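Transcriptional activator of comK gene (Bacillus halodurans, PDB 2HQB) probably activates comK expression and, as a membrane lipoprotein of the BMP family, may bind a small ligand as its substrate-binding relatives do. Local coordinates at residues Gly63-Phe68 against Lys239-Gly244; Val91-Glu96 against Asp232-Val237; Thr80-Tyr85 against Glu100-Leu105; Gly9-Asp14 against His72-Tyr77. All coordinates share one frame; numbering follows the deposited sequence.

Contact 1: residues Gly63-Phe68 against Lys239-Gly244; sequences GVNLIF and KRFQEG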
loop_
_atom_site.group_PDB
_atom_site.type_symbol
_atom_site.label_atom_id
_atom_site.label_comp_id
_atom_site.label_asym_id
_atom_site.label_seq_id
_atom_site.Cartn_x
_atom_site.Cartn_y
_atom_site.Cartn_z
ATOM N N GLY A 63 -24.662 5.466 -16.621
ATOM C CA GLY A 63 -25.234 4.409 -15.837
ATOM C C GLY A 63 -24.292 3.715 -14.902
ATOM O O GLY A 63 -24.400 2.507 -14.710
ATOM N N VAL A 64 -23.354 4.451 -14.321
ATOM C CA VAL A 64 -22.457 3.830 -13.364
ATOM C C VAL A 64 -23.171 4.070 -12.068
ATOM O O VAL A 64 -23.871 5.056 -11.912
ATOM C CB VAL A 64 -21.066 4.504 -13.349
ATOM C CG1 VAL A 64 -20.344 4.194 -12.033
ATOM C CG2 VAL A 64 -20.243 3.982 -14.525
ATOM N N ASN A 65 -23.051 3.159 -11.134
ATOM C CA ASN A 65 -23.728 3.409 -9.883
ATOM C C ASN A 65 -22.724 3.279 -8.741
ATOM O O ASN A 65 -23.044 3.642 -7.624
ATOM C CB ASN A 65 -24.932 2.452 -9.716
ATOM C CG ASN A 65 -24.517 1.013 -9.406
ATOM O OD1 ASN A 65 -23.712 0.408 -10.110
ATOM N ND2 ASN A 65 -25.073 0.466 -8.347
ATOM N N LEU A 66 -21.530 2.742 -9.020
ATOM C CA LEU A 66 -20.456 2.625 -8.015
ATOM C C LEU A 66 -19.193 3.327 -8.567
ATOM O O LEU A 66 -18.626 2.905 -9.578
ATOM C CB LEU A 66 -20.126 1.171 -7.707
ATOM C CG LEU A 66 -19.102 0.983 -6.578
ATOM C CD1 LEU A 66 -19.659 1.525 -5.267
ATOM C CD2 LEU A 66 -18.777 -0.491 -6.421
ATOM N N ILE A 67 -18.760 4.395 -7.907
ATOM C CA ILE A 67 -17.601 5.158 -8.364
ATOM C C ILE A 67 -16.398 5.177 -7.408
ATOM O O ILE A 67 -16.522 5.588 -6.253
ATOM C CB ILE A 67 -18.023 6.607 -8.635
ATOM C CG1 ILE A 67 -18.781 6.670 -9.950
ATOM C CG2 ILE A 67 -16.816 7.534 -8.661
ATOM C CD1 ILE A 67 -19.310 8.051 -10.248
ATOM N N PHE A 68 -15.236 4.734 -7.891
ATOM C CA PHE A 68 -14.010 4.754 -7.074
ATOM C C PHE A 68 -13.134 5.958 -7.418
ATOM O O PHE A 68 -13.155 6.469 -8.543
ATOM C CB PHE A 68 -13.172 3.510 -7.275
ATOM C CG PHE A 68 -13.726 2.288 -6.626
ATOM C CD1 PHE A 68 -14.543 1.422 -7.331
ATOM C CD2 PHE A 68 -13.351 1.951 -5.329
ATOM C CE1 PHE A 68 -14.965 0.248 -6.776
ATOM C CE2 PHE A 68 -13.777 0.765 -4.748
ATOM C CZ PHE A 68 -14.581 -0.089 -5.478
ATOM N N LYS A 239 -17.808 -6.201 -4.349
ATOM C CA LYS A 239 -18.562 -7.396 -4.101
ATOM C C LYS A 239 -19.510 -7.108 -2.953
ATOM O O LYS A 239 -20.650 -7.547 -2.966
ATOM C CB LYS A 239 -17.613 -8.532 -3.730
ATOM C CG LYS A 239 -18.304 -9.861 -3.552
ATOM C CD LYS A 239 -17.326 -10.977 -3.270
ATOM C CE LYS A 239 -18.006 -12.344 -3.366
ATOM N NZ LYS A 239 -17.033 -13.486 -3.450
ATOM N N ARG A 240 -19.064 -6.382 -1.943
ATOM C CA ARG A 240 -19.985 -6.098 -0.857
ATOM C C ARG A 240 -21.038 -5.118 -1.336
ATOM O O ARG A 240 -22.200 -5.209 -0.957
ATOM C CB ARG A 240 -19.256 -5.544 0.367
ATOM C CG ARG A 240 -18.355 -6.579 0.998
ATOM C CD ARG A 240 -18.038 -6.227 2.422
ATOM N NE ARG A 240 -19.019 -6.795 3.340
ATOM C CZ ARG A 240 -19.025 -6.592 4.652
ATOM N NH1 ARG A 240 -18.104 -5.826 5.223
ATOM N NH2 ARG A 240 -19.945 -7.171 5.399
ATOM N N PHE A 241 -20.650 -4.190 -2.193
ATOM C CA PHE A 241 -21.622 -3.229 -2.679
ATOM C C PHE A 241 -22.682 -3.922 -3.523
ATOM O O PHE A 241 -23.805 -3.434 -3.677
ATOM C CB PHE A 241 -20.964 -2.154 -3.516
ATOM C CG PHE A 241 -21.936 -1.196 -4.105
ATOM C CD1 PHE A 241 -22.586 -0.262 -3.295
ATOM C CD2 PHE A 241 -22.226 -1.231 -5.484
ATOM C CE1 PHE A 241 -23.523 0.642 -3.850
ATOM C CE2 PHE A 241 -23.157 -0.336 -6.067
ATOM C CZ PHE A 241 -23.808 0.607 -5.246
ATOM N N GLN A 242 -22.323 -5.059 -4.087
ATOM C CA GLN A 242 -23.271 -5.788 -4.902
ATOM C C GLN A 242 -24.195 -6.569 -3.958
ATOM O O GLN A 242 -25.401 -6.599 -4.146
ATOM C CB GLN A 242 -22.504 -6.726 -5.850
ATOM C CG GLN A 242 -23.314 -7.287 -7.012
ATOM C CD GLN A 242 -22.456 -8.041 -8.013
ATOM O OE1 GLN A 242 -21.532 -8.788 -7.625
ATOM N NE2 GLN A 242 -22.767 -7.869 -9.311
ATOM N N GLU A 243 -23.606 -7.169 -2.929
ATOM C CA GLU A 243 -24.332 -7.952 -1.932
ATOM C C GLU A 243 -25.012 -7.017 -0.929
ATOM O O GLU A 243 -25.283 -7.400 0.224
ATOM C CB GLU A 243 -23.356 -8.886 -1.193
ATOM C CG GLU A 243 -22.537 -9.816 -2.105
ATOM C CD GLU A 243 -21.582 -10.726 -1.327
ATOM O OE1 GLU A 243 -21.151 -11.763 -1.881
ATOM O OE2 GLU A 243 -21.253 -10.401 -0.163
ATOM N N GLY A 244 -25.282 -5.790 -1.372
ATOM C CA GLY A 244 -25.901 -4.817 -0.491
ATOM C C GLY A 244 -25.198 -4.591 0.846
ATOM O O GLY A 244 -25.546 -3.657 1.559
#
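Asn65, just before strand 66-69, brings its amide to the rim of the Phe241 ring. ND2 lies 3.1 Å from Phe241 CE2, near the ring plane, and the amide is turned about 47° from that plane. Its CG sits between the backbone N and the carbonyl carbon (chi1 73°), and this turn leaves OD1 to accept from the backbone N of Met7 while the NH2 end meets the ring. A short amide suits a partly exposed place at the edge of an aromatic ring.

Leu66, the first strand residue, points at the helix side and makes the main apolar touch. The contact belongs to a parallel sheet flanked by helices, as in type I periplasmic binding proteins, and here the sheet meets the chain where it follows on from helix 230-240. Leu66 CD1 stands 3.7 Å from the centroid of the Phe241 ring, 12° off its normal, a CH-pi contact over the face. The other methyl, CD2, lies outside the rim, 3.6 Å from Phe241 CD2. The branched leucine can thus meet both the face and the border of the flat ring, which His89 and Leu246 also meet. Farther along, Phe68 turns its ring to Tyr234 of helix 230-240.

Contact 2: residues Val91-Glu96 against Asp232-Val237; sequences VSFNGE and DLYVLV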
loop_
_atom_site.group_PDB
_atom_site.type_symbol
_atom_site.label_atom_id
_atom_site.label_comp_id
_atom_site.label_asym_id
_atom_site.label_seq_id
_atom_site.Cartn_x
_atom_site.Cartn_y
_atom_site.Cartn_z
ATOM N N VAL A 91 -16.681 5.511 -3.360
ATOM C CA VAL A 91 -15.594 4.989 -2.547
ATOM C C VAL A 91 -14.336 5.791 -2.882
ATOM O O VAL A 91 -14.068 6.095 -4.042
ATOM C CB VAL A 91 -15.300 3.513 -2.841
ATOM C CG1 VAL A 91 -14.500 2.899 -1.689
ATOM C CG2 VAL A 91 -16.582 2.759 -3.027
ATOM N N SER A 92 -13.579 6.171 -1.864
ATOM C CA SER A 92 -12.357 6.916 -2.100
ATOM C C SER A 92 -11.250 6.090 -1.499
ATOM O O SER A 92 -11.461 5.315 -0.561
ATOM C CB SER A 92 -12.380 8.286 -1.399
ATOM O OG SER A 92 -11.697 8.277 -0.134
ATOM N N PHE A 93 -10.060 6.223 -2.053
ATOM C CA PHE A 93 -8.950 5.527 -1.457
ATOM C C PHE A 93 -8.228 6.568 -0.605
ATOM O O PHE A 93 -7.670 7.509 -1.141
ATOM C CB PHE A 93 -8.035 4.982 -2.520
ATOM C CG PHE A 93 -7.851 3.514 -2.427
ATOM C CD1 PHE A 93 -8.804 2.642 -2.973
ATOM C CD2 PHE A 93 -6.751 2.981 -1.734
ATOM C CE1 PHE A 93 -8.674 1.242 -2.832
ATOM C CE2 PHE A 93 -6.595 1.577 -1.574
ATOM C CZ PHE A 93 -7.560 0.702 -2.125
ATOM N N ASN A 94 -8.329 6.443 0.716
ATOM C CA ASN A 94 -7.642 7.334 1.668
ATOM C C ASN A 94 -8.193 8.624 2.216
ATOM O O ASN A 94 -7.554 9.228 3.075
ATOM C CB ASN A 94 -6.235 7.697 1.199
ATOM C CG ASN A 94 -5.338 6.527 1.132
ATOM O OD1 ASN A 94 -5.548 5.525 1.813
ATOM N ND2 ASN A 94 -4.307 6.631 0.304
ATOM N N GLY A 95 -9.318 9.118 1.769
ATOM C CA GLY A 95 -9.715 10.367 2.411
ATOM C C GLY A 95 -10.490 10.130 3.698
ATOM O O GLY A 95 -10.565 9.009 4.203
ATOM N N GLU A 96 -11.072 11.189 4.233
ATOM C CA GLU A 96 -11.888 11.088 5.436
ATOM C C GLU A 96 -13.290 11.388 4.896
ATOM O O GLU A 96 -13.498 12.409 4.240
ATOM C CB GLU A 96 -11.440 12.135 6.483
ATOM C CG GLU A 96 -11.265 13.577 5.907
ATOM C CD GLU A 96 -10.870 14.657 6.945
ATOM O OE1 GLU A 96 -11.659 14.905 7.891
ATOM O OE2 GLU A 96 -9.777 15.267 6.805
ATOM N N ASP A 232 -7.179 -6.553 -5.007
ATOM C CA ASP A 232 -8.070 -7.375 -4.204
ATOM C C ASP A 232 -9.078 -6.544 -3.437
ATOM O O ASP A 232 -10.269 -6.844 -3.424
ATOM C CB ASP A 232 -7.269 -8.201 -3.231
ATOM C CG ASP A 232 -6.562 -9.292 -3.909
ATOM O OD1 ASP A 232 -6.643 -9.312 -5.159
ATOM O OD2 ASP A 232 -5.937 -10.115 -3.218
ATOM N N LEU A 233 -8.603 -5.507 -2.780
ATOM C CA LEU A 233 -9.521 -4.673 -2.058
ATOM C C LEU A 233 -10.605 -4.103 -2.992
ATOM O O LEU A 233 -11.770 -4.007 -2.598
ATOM C CB LEU A 233 -8.773 -3.534 -1.374
ATOM C CG LEU A 233 -9.673 -2.907 -0.326
ATOM C CD1 LEU A 233 -9.996 -3.991 0.674
ATOM C CD2 LEU A 233 -8.999 -1.723 0.342
ATOM N N TYR A 234 -10.234 -3.720 -4.217
ATOM C CA TYR A 234 -11.223 -3.163 -5.146
ATOM C C TYR A 234 -12.309 -4.169 -5.397
ATOM O O TYR A 234 -13.470 -3.870 -5.255
ATOM C CB TYR A 234 -10.617 -2.780 -6.498
ATOM C CG TYR A 234 -10.188 -1.340 -6.589
ATOM C CD1 TYR A 234 -9.054 -0.896 -5.927
ATOM C CD2 TYR A 234 -10.897 -0.425 -7.356
ATOM C CE1 TYR A 234 -8.635 0.414 -6.029
ATOM C CE2 TYR A 234 -10.480 0.889 -7.460
ATOM C CZ TYR A 234 -9.343 1.298 -6.791
ATOM O OH TYR A 234 -8.897 2.600 -6.858
ATOM N N VAL A 235 -11.917 -5.366 -5.800
ATOM C CA VAL A 235 -12.866 -6.420 -6.061
ATOM C C VAL A 235 -13.674 -6.633 -4.775
ATOM O O VAL A 235 -14.890 -6.545 -4.790
ATOM C CB VAL A 235 -12.107 -7.698 -6.520
ATOM C CG1 VAL A 235 -13.045 -8.877 -6.637
ATOM C CG2 VAL A 235 -11.443 -7.421 -7.875
ATOM N N LEU A 236 -12.998 -6.871 -3.662
ATOM C CA LEU A 236 -13.677 -7.081 -2.396
ATOM C C LEU A 236 -14.793 -6.069 -2.134
ATOM O O LEU A 236 -15.950 -6.440 -1.884
ATOM C CB LEU A 236 -12.665 -7.030 -1.248
ATOM C CG LEU A 236 -13.151 -6.979 0.203
ATOM C CD1 LEU A 236 -14.103 -8.160 0.463
ATOM C CD2 LEU A 236 -11.970 -7.072 1.150
ATOM N N VAL A 237 -14.436 -4.793 -2.183
ATOM C CA VAL A 237 -15.368 -3.702 -1.927
ATOM C C VAL A 237 -16.490 -3.613 -2.962
ATOM O O VAL A 237 -17.570 -3.156 -2.654
ATOM C CB VAL A 237 -14.588 -2.361 -1.852
ATOM C CG1 VAL A 237 -15.538 -1.180 -1.847
ATOM C CG2 VAL A 237 -13.692 -2.361 -0.595
#
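The rings of Phe93 and Tyr234 lie almost parallel, at 12°, yet are slid so far that they barely overlap. Their centroids are 5.3 Å apart, and Phe93 CE1 meets Tyr234 CE1 at 3.3 Å. Phe93 sits on strand 89-93 and Tyr234 on helix 230-240, which runs nearly antiparallel to the strand, at 164°, with short-segment axes 11.4 Å apart. The aromatic rings span much of that spacing.

Leu233 comes to Phe93 from the other side of its ring plane from Tyr234: its CG lies anti to the backbone N (chi1 -164°), and CD2 comes 3.7 Å from Phe93 CZ. Two residues earlier on the strand, Val91 faces Val237, CG1 to CG1 at 4.2 Å; the backbones are nearest here, the two CA atoms 8.7 Å apart, and a pair of valines suffices to close the distance. Ser92 points the opposite way, and its OG accepts from the backbone N of Gly95 at 3.2 Å, an ST motif that ties the turn leaving the strand.

With an alanine here in place of Phe93, Leu233 and Tyr234 would probably lose the ring wedged between them, leaving Tyr234 only part of its packing on the sheet. The closest touches are all between carbon atoms, so shape and the exclusion of water, rather than directed bonds, probably hold strand and helix together at this contact.

Contact 3: residues Thr80-Tyr85 against Glu100-Leu105; sequences TIHNQY and ENITSL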
loop_
_atom_site.group_PDB
_atom_site.type_symbol
_atom_site.label_atom_id
_atom_site.label_comp_id
_atom_site.label_asym_id
_atom_site.label_seq_id
_atom_site.Cartn_x
_atom_site.Cartn_y
_atom_site.Cartn_z
ATOM N N THR A 80 -18.236 16.815 -1.892
ATOM C CA THR A 80 -18.917 18.006 -2.353
ATOM C C THR A 80 -19.921 17.648 -3.421
ATOM O O THR A 80 -20.415 18.516 -4.128
ATOM C CB THR A 80 -17.898 19.047 -2.915
ATOM O OG1 THR A 80 -16.930 18.394 -3.757
ATOM C CG2 THR A 80 -17.195 19.753 -1.768
ATOM N N ILE A 81 -20.254 16.370 -3.530
ATOM C CA ILE A 81 -21.174 15.973 -4.574
ATOM C C ILE A 81 -21.989 14.697 -4.261
ATOM O O ILE A 81 -22.953 14.396 -4.959
ATOM C CB ILE A 81 -20.352 15.817 -5.900
ATOM C CG1 ILE A 81 -21.198 16.239 -7.082
ATOM C CG2 ILE A 81 -19.829 14.381 -6.065
ATOM C CD1 ILE A 81 -20.531 16.026 -8.438
ATOM N N HIS A 82 -21.634 13.978 -3.194
ATOM C CA HIS A 82 -22.307 12.716 -2.892
ATOM C C HIS A 82 -23.746 12.829 -2.478
ATOM O O HIS A 82 -24.429 11.813 -2.331
ATOM C CB HIS A 82 -21.582 11.957 -1.795
ATOM C CG HIS A 82 -21.917 12.438 -0.420
ATOM N ND1 HIS A 82 -21.629 13.717 0.009
ATOM C CD2 HIS A 82 -22.501 11.810 0.628
ATOM C CE1 HIS A 82 -22.015 13.853 1.267
ATOM N NE2 HIS A 82 -22.547 12.710 1.665
ATOM N N ASN A 83 -24.213 14.054 -2.268
ATOM C CA ASN A 83 -25.597 14.250 -1.850
ATOM C C ASN A 83 -26.551 14.513 -2.982
ATOM O O ASN A 83 -27.754 14.490 -2.776
ATOM C CB ASN A 83 -25.716 15.371 -0.817
ATOM C CG ASN A 83 -25.518 14.870 0.583
ATOM O OD1 ASN A 83 -26.010 13.796 0.940
ATOM N ND2 ASN A 83 -24.802 15.641 1.398
ATOM N N GLN A 84 -26.031 14.790 -4.168
ATOM C CA GLN A 84 -26.902 15.013 -5.309
ATOM C C GLN A 84 -26.975 13.757 -6.153
ATOM O O GLN A 84 -27.576 13.751 -7.218
ATOM C CB GLN A 84 -26.406 16.165 -6.152
ATOM C CG GLN A 84 -24.953 16.147 -6.397
ATOM C CD GLN A 84 -24.507 17.399 -7.103
ATOM O OE1 GLN A 84 -24.758 17.581 -8.299
ATOM N NE2 GLN A 84 -23.856 18.285 -6.363
ATOM N N TYR A 85 -26.358 12.692 -5.656
ATOM C CA TYR A 85 -26.345 11.424 -6.337
ATOM C C TYR A 85 -26.636 10.362 -5.306
ATOM O O TYR A 85 -25.832 9.470 -5.051
ATOM C CB TYR A 85 -24.994 11.195 -6.956
ATOM C CG TYR A 85 -24.695 12.121 -8.096
ATOM C CD1 TYR A 85 -23.868 13.228 -7.916
ATOM C CD2 TYR A 85 -25.179 11.861 -9.376
ATOM C CE1 TYR A 85 -23.519 14.048 -8.980
ATOM C CE2 TYR A 85 -24.842 12.680 -10.450
ATOM C CZ TYR A 85 -24.004 13.774 -10.242
ATOM O OH TYR A 85 -23.626 14.584 -11.289
ATOM N N GLU A 100 -23.812 8.567 3.846
ATOM C CA GLU A 100 -24.331 7.259 3.625
ATOM C C GLU A 100 -23.906 6.612 2.341
ATOM O O GLU A 100 -23.556 5.449 2.363
ATOM C CB GLU A 100 -25.842 7.265 3.748
ATOM C CG GLU A 100 -26.319 6.887 5.139
ATOM C CD GLU A 100 -27.277 5.705 5.094
ATOM O OE1 GLU A 100 -28.340 5.835 4.431
ATOM O OE2 GLU A 100 -26.968 4.649 5.708
ATOM N N ASN A 101 -23.909 7.314 1.217
ATOM C CA ASN A 101 -23.488 6.653 -0.023
ATOM C C ASN A 101 -22.017 6.979 -0.355
ATOM O O ASN A 101 -21.635 7.074 -1.521
ATOM C CB ASN A 101 -24.371 7.125 -1.148
ATOM C CG ASN A 101 -24.254 8.575 -1.338
ATOM O OD1 ASN A 101 -23.792 9.255 -0.434
ATOM N ND2 ASN A 101 -24.665 9.083 -2.500
ATOM N N ILE A 102 -21.207 7.141 0.685
ATOM C CA ILE A 102 -19.808 7.481 0.538
ATOM C C ILE A 102 -18.997 6.678 1.544
ATOM O O ILE A 102 -19.371 6.587 2.706
ATOM C CB ILE A 102 -19.638 9.013 0.729
ATOM C CG1 ILE A 102 -18.294 9.469 0.205
ATOM C CG2 ILE A 102 -19.789 9.397 2.173
ATOM C CD1 ILE A 102 -18.303 10.976 -0.133
ATOM N N THR A 103 -17.905 6.082 1.071
ATOM C CA THR A 103 -17.006 5.269 1.882
ATOM C C THR A 103 -15.540 5.678 1.631
ATOM O O THR A 103 -15.253 6.451 0.709
ATOM C CB THR A 103 -17.175 3.806 1.491
ATOM O OG1 THR A 103 -18.534 3.435 1.706
ATOM C CG2 THR A 103 -16.256 2.874 2.299
ATOM N N SER A 104 -14.615 5.191 2.454
ATOM C CA SER A 104 -13.190 5.477 2.248
ATOM C C SER A 104 -12.408 4.250 2.676
ATOM O O SER A 104 -12.729 3.591 3.657
ATOM C CB SER A 104 -12.697 6.699 3.032
ATOM O OG SER A 104 -12.330 6.367 4.353
ATOM N N LEU A 105 -11.371 3.946 1.922
ATOM C CA LEU A 105 -10.577 2.778 2.203
ATOM C C LEU A 105 -9.189 3.157 2.697
ATOM O O LEU A 105 -8.577 4.097 2.174
ATOM C CB LEU A 105 -10.478 1.953 0.919
ATOM C CG LEU A 105 -11.834 1.671 0.285
ATOM C CD1 LEU A 105 -11.644 1.033 -1.048
ATOM C CD2 LEU A 105 -12.623 0.749 1.192
#
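A type I beta turn from Ile81 to Gln84, in the loop between helix 73-79 and strand 89-93, puts His82 and the carbonyl of Tyr85 against Asn101 and Ile102 at the start of strand 102-107. Asn101 does the polar work. Its CG lies between the backbone N and the carbonyl carbon (chi1 61°), which turns the amide to the loop. ND2 donates to His82 O at 2.7 Å with an N-H...O angle of 159°; the donor lies in the carbonyl plane, and the acceptor almost in the amide plane. Weak bonds from the same ND2 to Tyr85 O, at 2.8 Å, and to Val88 O add to this good one. An asparagine suits the place because a short, flat amide can offer its NH2 to the loop carbonyls.

Its OD1 lies at the edge of the His82 ring, 3.1 Å from CD2. That ring is steadied by ND1, bonded to Ser79 O. Ile102 supplies the apolar side: CD1 rests 3.8 Å from His82 CB, while the residue also packs on Phe78 and Ser79. The turn, fastened here to the sheet's next strand, 102-107, lies on the return limb of a beta-alpha-beta crossover, in which helix 73-79 joins the parallel neighbours 66-69 and 89-93.

Contact 4: residues Gly9-Asp14 against His72-Tyr77; sequences GLLVED and HAFAEY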
loop_
_atom_site.group_PDB
_atom_site.type_symbol
_atom_site.label_atom_id
_atom_site.label_comp_id
_atom_site.label_asym_id
_atom_site.label_seq_id
_atom_site.Cartn_x
_atom_site.Cartn_y
_atom_site.Cartn_z
ATOM N N GLY A 9 -17.234 2.703 -12.047
ATOM C CA GLY A 9 -16.381 3.722 -12.634
ATOM C C GLY A 9 -15.150 3.955 -11.738
ATOM O O GLY A 9 -15.182 3.693 -10.514
ATOM N N LEU A 10 -14.053 4.409 -12.340
ATOM C CA LEU A 10 -12.857 4.706 -11.578
ATOM C C LEU A 10 -12.297 6.042 -12.007
ATOM O O LEU A 10 -12.137 6.313 -13.193
ATOM C CB LEU A 10 -11.780 3.628 -11.763
ATOM C CG LEU A 10 -10.391 3.955 -11.164
ATOM C CD1 LEU A 10 -10.516 4.154 -9.664
ATOM C CD2 LEU A 10 -9.415 2.842 -11.473
ATOM N N LEU A 11 -12.041 6.903 -11.042
ATOM C CA LEU A 11 -11.430 8.169 -11.367
ATOM C C LEU A 11 -9.998 7.977 -10.897
ATOM O O LEU A 11 -9.759 7.391 -9.847
ATOM C CB LEU A 11 -12.060 9.320 -10.606
ATOM C CG LEU A 11 -13.502 9.685 -10.919
ATOM C CD1 LEU A 11 -13.762 10.978 -10.243
ATOM C CD2 LEU A 11 -13.747 9.794 -12.442
ATOM N N VAL A 12 -9.046 8.447 -11.691
ATOM C CA VAL A 12 -7.648 8.321 -11.344
ATOM C C VAL A 12 -6.950 9.641 -11.714
ATOM O O VAL A 12 -7.368 10.344 -12.630
ATOM C CB VAL A 12 -7.073 7.097 -12.047
ATOM C CG1 VAL A 12 -6.683 7.413 -13.455
ATOM C CG2 VAL A 12 -5.958 6.568 -11.277
ATOM N N GLU A 13 -5.930 10.029 -10.962
ATOM C CA GLU A 13 -5.255 11.290 -11.267
ATOM C C GLU A 13 -3.817 11.003 -11.655
ATOM O O GLU A 13 -3.312 9.918 -11.374
ATOM C CB GLU A 13 -5.284 12.197 -10.051
ATOM C CG GLU A 13 -4.328 11.751 -8.976
ATOM C CD GLU A 13 -4.487 12.541 -7.699
ATOM O OE1 GLU A 13 -4.485 13.805 -7.742
ATOM O OE2 GLU A 13 -4.611 11.877 -6.646
ATOM N N ASP A 14 -3.140 11.970 -12.264
ATOM C CA ASP A 14 -1.761 11.749 -12.707
ATOM C C ASP A 14 -0.746 11.419 -11.588
ATOM O O ASP A 14 -0.636 12.172 -10.628
ATOM C CB ASP A 14 -1.354 12.956 -13.547
ATOM C CG ASP A 14 -2.124 13.013 -14.902
ATOM O OD1 ASP A 14 -1.957 12.070 -15.714
ATOM O OD2 ASP A 14 -2.895 13.978 -15.160
ATOM N N HIS A 72 -6.299 10.246 -2.061
ATOM C CA HIS A 72 -6.841 11.012 -0.963
ATOM C C HIS A 72 -7.736 12.210 -1.314
ATOM O O HIS A 72 -8.604 12.605 -0.520
ATOM C CB HIS A 72 -5.664 11.476 -0.119
ATOM C CG HIS A 72 -5.948 12.684 0.707
ATOM N ND1 HIS A 72 -6.429 12.608 2.002
ATOM C CD2 HIS A 72 -5.861 14.004 0.409
ATOM C CE1 HIS A 72 -6.628 13.830 2.466
ATOM N NE2 HIS A 72 -6.294 14.696 1.519
ATOM N N ALA A 73 -7.538 12.781 -2.495
ATOM C CA ALA A 73 -8.295 13.964 -2.865
ATOM C C ALA A 73 -9.678 13.727 -3.420
ATOM O O ALA A 73 -10.483 14.648 -3.534
ATOM C CB ALA A 73 -7.517 14.730 -3.831
ATOM N N PHE A 74 -9.911 12.486 -3.809
ATOM C CA PHE A 74 -11.180 12.074 -4.353
ATOM C C PHE A 74 -12.244 12.050 -3.262
ATOM O O PHE A 74 -13.448 12.173 -3.540
ATOM C CB PHE A 74 -11.005 10.709 -5.032
ATOM C CG PHE A 74 -10.232 10.801 -6.306
ATOM C CD1 PHE A 74 -8.910 10.391 -6.370
ATOM C CD2 PHE A 74 -10.796 11.433 -7.421
ATOM C CE1 PHE A 74 -8.159 10.619 -7.526
ATOM C CE2 PHE A 74 -10.053 11.670 -8.585
ATOM C CZ PHE A 74 -8.743 11.270 -8.643
ATOM N N ALA A 75 -11.796 11.930 -2.015
ATOM C CA ALA A 75 -12.717 11.889 -0.912
ATOM C C ALA A 75 -13.343 13.268 -0.808
ATOM O O ALA A 75 -14.557 13.412 -0.704
ATOM C CB ALA A 75 -11.994 11.512 0.335
ATOM N N GLU A 76 -12.526 14.298 -0.874
ATOM C CA GLU A 76 -13.064 15.654 -0.814
ATOM C C GLU A 76 -13.940 15.927 -2.046
ATOM O O GLU A 76 -14.985 16.569 -1.937
ATOM C CB GLU A 76 -11.924 16.681 -0.756
ATOM C CG GLU A 76 -12.361 18.117 -1.002
ATOM C CD GLU A 76 -13.462 18.549 -0.045
ATOM O OE1 GLU A 76 -13.619 17.899 1.021
ATOM O OE2 GLU A 76 -14.159 19.545 -0.356
ATOM N N TYR A 77 -13.488 15.452 -3.208
ATOM C CA TYR A 77 -14.218 15.616 -4.461
ATOM C C TYR A 77 -15.608 14.977 -4.338
ATOM O O TYR A 77 -16.607 15.564 -4.750
ATOM C CB TYR A 77 -13.503 14.906 -5.604
ATOM C CG TYR A 77 -12.158 15.444 -6.040
ATOM C CD1 TYR A 77 -11.292 14.637 -6.765
ATOM C CD2 TYR A 77 -11.766 16.749 -5.782
ATOM C CE1 TYR A 77 -10.087 15.108 -7.221
ATOM C CE2 TYR A 77 -10.535 17.229 -6.246
ATOM C CZ TYR A 77 -9.711 16.399 -6.963
ATOM O OH TYR A 77 -8.512 16.838 -7.453
HETATM O O HOH W 1 -5.422 12.189 -4.057
#
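Strand 7-11 and helix 73-79 come closest at Leu11 and Phe74, whose CA atoms are 8.0 Å apart, and residues 12 and 13 carry the chain on past the beginning of the helix. The Phe74 ring fills this space. With CG anti to its own carbonyl carbon (chi1 -72°), the ring extends toward the strand, where Leu11 CB meets CE2 at 3.7 Å and Leu11 O stands over one face, displaced toward the rim. Its far end reaches Glu13: CB lies near the ring plane, 3.8 Å from CZ. A large flat side chain suits the place because it touches the backbone of Val12 as well as the side chains before and after it.

Glu13 OE2 comes 3.9 Å from Phe74 CE1, and the carboxylate, turned 71° from the ring plane, meets a water. The water donates to Glu13 OE2 at 2.7 Å and accepts from Ala73 N at 2.7 Å. Acting through this water, the negative group probably eases the partial positive charge near the start of the helix.

Were the ring traded for a serine's hydroxymethyl, a gap would probably open between strand and helix, under Leu11 and Glu13, and leave the glutamate chain less confined. Around this contact, Leu11 also packs on Leu59 of helix 49-61 and pairs through its backbone with Phe68 of strand 66-69, while Tyr77 touches Glu49 and Ala52 of helix 49-61.

How the contacts relate
All four contacts build the lobe around one parallel sheet. Contacts 1 and 2 share helix 230-240, laid on neighbouring strands 66-69 and 89-93, and Phe68 packs on Tyr234 and Val237 between them. Contact 4 brings helix 73-79 to strand 7-11, and contact 3 begins just beyond that helix, where the loop meets strand 102-107. Contacts 2 and 4 are buried, and aromatic rings carry both, though contact 4 adds a water at its margin. Contacts 1 and 3 lie farther from the centre and are only partly buried; each employs an asparagine amide, set against a ring rim in the first and bonded to loop carbonyls in the second.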